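Local structure of lipoprotein (Colwellia psychrerythraea, 3O0Y) at residues Asn192-Lys197 and Glu271-Ser276. The protein is of unknown function but is a predicted lipoprotein, mostly helical, whose family belongs to a clan of metallopeptidases and their relatives. Residues are numbered along the deposited sequence; the frame is centred on the assembly and turned at random.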
# COMPACT_ATOMS: atom_id res chain seq x y z
N ASN A 192 -4.18 6.37 27.06
CA ASN A 192 -4.29 4.92 27.04
C ASN A 192 -4.44 4.33 25.63
O ASN A 192 -4.98 3.27 25.44
CB ASN A 192 -5.47 4.45 27.86
CG ASN A 192 -5.28 4.78 29.34
OD1 ASN A 192 -4.20 4.52 29.93
ND2 ASN A 192 -6.31 5.33 29.95
N TRP A 193 -3.88 5.03 24.67
CA TRP A 193 -3.82 4.50 23.32
C TRP A 193 -2.36 4.12 23.03
O TRP A 193 -1.48 4.99 22.89
CB TRP A 193 -4.28 5.58 22.36
CG TRP A 193 -4.36 5.10 20.94
CD1 TRP A 193 -3.35 4.98 20.05
CD2 TRP A 193 -5.55 4.65 20.28
NE1 TRP A 193 -3.85 4.49 18.84
CE2 TRP A 193 -5.19 4.25 18.99
CE3 TRP A 193 -6.87 4.52 20.68
CZ2 TRP A 193 -6.14 3.80 18.08
CZ3 TRP A 193 -7.80 4.06 19.80
CH2 TRP A 193 -7.43 3.66 18.51
N LEU A 194 -2.10 2.81 22.98
CA LEU A 194 -0.76 2.34 22.64
C LEU A 194 -0.75 0.96 22.04
O LEU A 194 -1.69 0.25 22.15
CB LEU A 194 0.21 2.42 23.81
CG LEU A 194 -0.11 2.00 25.23
CD1 LEU A 194 -1.29 1.11 25.34
CD2 LEU A 194 1.22 1.47 25.86
N PRO A 195 0.35 0.60 21.41
CA PRO A 195 0.30 -0.65 20.65
C PRO A 195 0.23 -1.85 21.60
O PRO A 195 0.64 -1.76 22.78
CB PRO A 195 1.60 -0.62 19.86
CG PRO A 195 2.03 0.84 19.89
CD PRO A 195 1.66 1.27 21.25
N SER A 196 -0.21 -3.00 21.09
CA SER A 196 0.00 -4.25 21.75
C SER A 196 1.49 -4.50 21.97
O SER A 196 2.36 -3.90 21.31
CB SER A 196 -0.58 -5.42 21.02
OG SER A 196 0.24 -5.70 19.87
N LYS A 197 1.77 -5.37 22.94
CA LYS A 197 3.17 -5.75 23.23
C LYS A 197 3.88 -6.27 22.00
O LYS A 197 4.99 -5.86 21.70
CB LYS A 197 3.23 -6.80 24.35
CG LYS A 197 2.88 -6.22 25.74
CD LYS A 197 3.00 -7.26 26.89
CE LYS A 197 2.40 -6.77 28.23
NZ LYS A 197 3.03 -5.48 28.78
N GLU A 271 3.25 -1.00 29.83
CA GLU A 271 1.87 -0.54 29.74
C GLU A 271 1.17 -1.13 28.50
O GLU A 271 -0.06 -1.14 28.43
CB GLU A 271 1.80 1.00 29.66
CG GLU A 271 2.32 1.81 30.86
CD GLU A 271 2.76 3.23 30.44
OE1 GLU A 271 1.99 3.95 29.74
OE2 GLU A 271 3.90 3.62 30.82
N ALA A 272 1.97 -1.59 27.54
CA ALA A 272 1.42 -2.10 26.28
C ALA A 272 0.53 -3.31 26.54
O ALA A 272 0.73 -4.06 27.48
CB ALA A 272 2.51 -2.44 25.33
N ARG A 273 -0.50 -3.52 25.73
CA ARG A 273 -1.45 -4.59 26.12
C ARG A 273 -1.10 -5.95 25.56
O ARG A 273 -0.55 -6.08 24.46
CB ARG A 273 -2.86 -4.18 25.74
CG ARG A 273 -3.33 -2.93 26.51
CD ARG A 273 -4.88 -2.73 26.39
NE ARG A 273 -5.38 -1.39 26.77
CZ ARG A 273 -5.22 -0.29 26.02
NH1 ARG A 273 -4.50 -0.35 24.92
NH2 ARG A 273 -5.78 0.85 26.37
N SER A 274 -1.51 -7.00 26.27
CA SER A 274 -1.35 -8.34 25.71
C SER A 274 -2.41 -8.64 24.65
O SER A 274 -2.18 -9.47 23.76
CB SER A 274 -1.36 -9.39 26.83
OG SER A 274 -2.56 -9.24 27.53
N GLU A 275 -3.57 -7.98 24.72
CA GLU A 275 -4.58 -8.16 23.69
C GLU A 275 -4.11 -7.73 22.28
O GLU A 275 -3.43 -6.70 22.14
CB GLU A 275 -5.80 -7.36 24.04
CG GLU A 275 -6.49 -7.89 25.29
CD GLU A 275 -5.96 -7.30 26.58
OE1 GLU A 275 -5.02 -6.48 26.59
OE2 GLU A 275 -6.60 -7.64 27.59
N SER A 276 -4.54 -8.46 21.28
CA SER A 276 -4.07 -8.28 19.91
C SER A 276 -4.84 -7.30 19.06
O SER A 276 -4.25 -6.62 18.19
CB SER A 276 -4.02 -9.62 19.15
OG SER A 276 -3.35 -10.61 19.89
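Arg273 and Lys197, one from each loop, reach across this junction to carbonyls of the other, and together they illustrate how long cationic side chains can join two loops. The chain of Arg273 leaves its backbone pointing away from 192-197, then runs extended from CG to NE and returns its guanidinium to the end of helix 174-190. There Arg273 NH2 bonds Asn192 O, of the C-prime residue of a Schellman motif, at 2.7 Å and in the carbonyl plane, with the acceptor near the guanidinium edge. Leu194 crosses this chain obliquely. Leu194 CD1 lies 3.6 Å from Arg273 NH1, while Leu194 CD2 rests 3.6 Å from Ala272 N. Ala272 turns its methyl toward 192-197, where CB meets Pro195 O at 3.2 Å and Lys197 CG at 3.8 Å. Lys197, bent at its last torsion (chi4 -59°), brings NZ to 3.0 Å from Ala272 O; NZ also bonds Leu269 O, its strongest polar partner, just before 271-276. An alanine in place of Lys197 would probably leave these two carbonyls without their ammonium partner and let the start of 271-276 shift. At the residue's other end, the backbone N of Lys197 donates to Arg273 O, a fairly straight bond (165°) just after Ser196, the N-cap of helix 197-210. Positive groups thus meet carbonyl oxygens at a helix end and in the loop after helix 236-268, an attraction that probably helps hold the loops together.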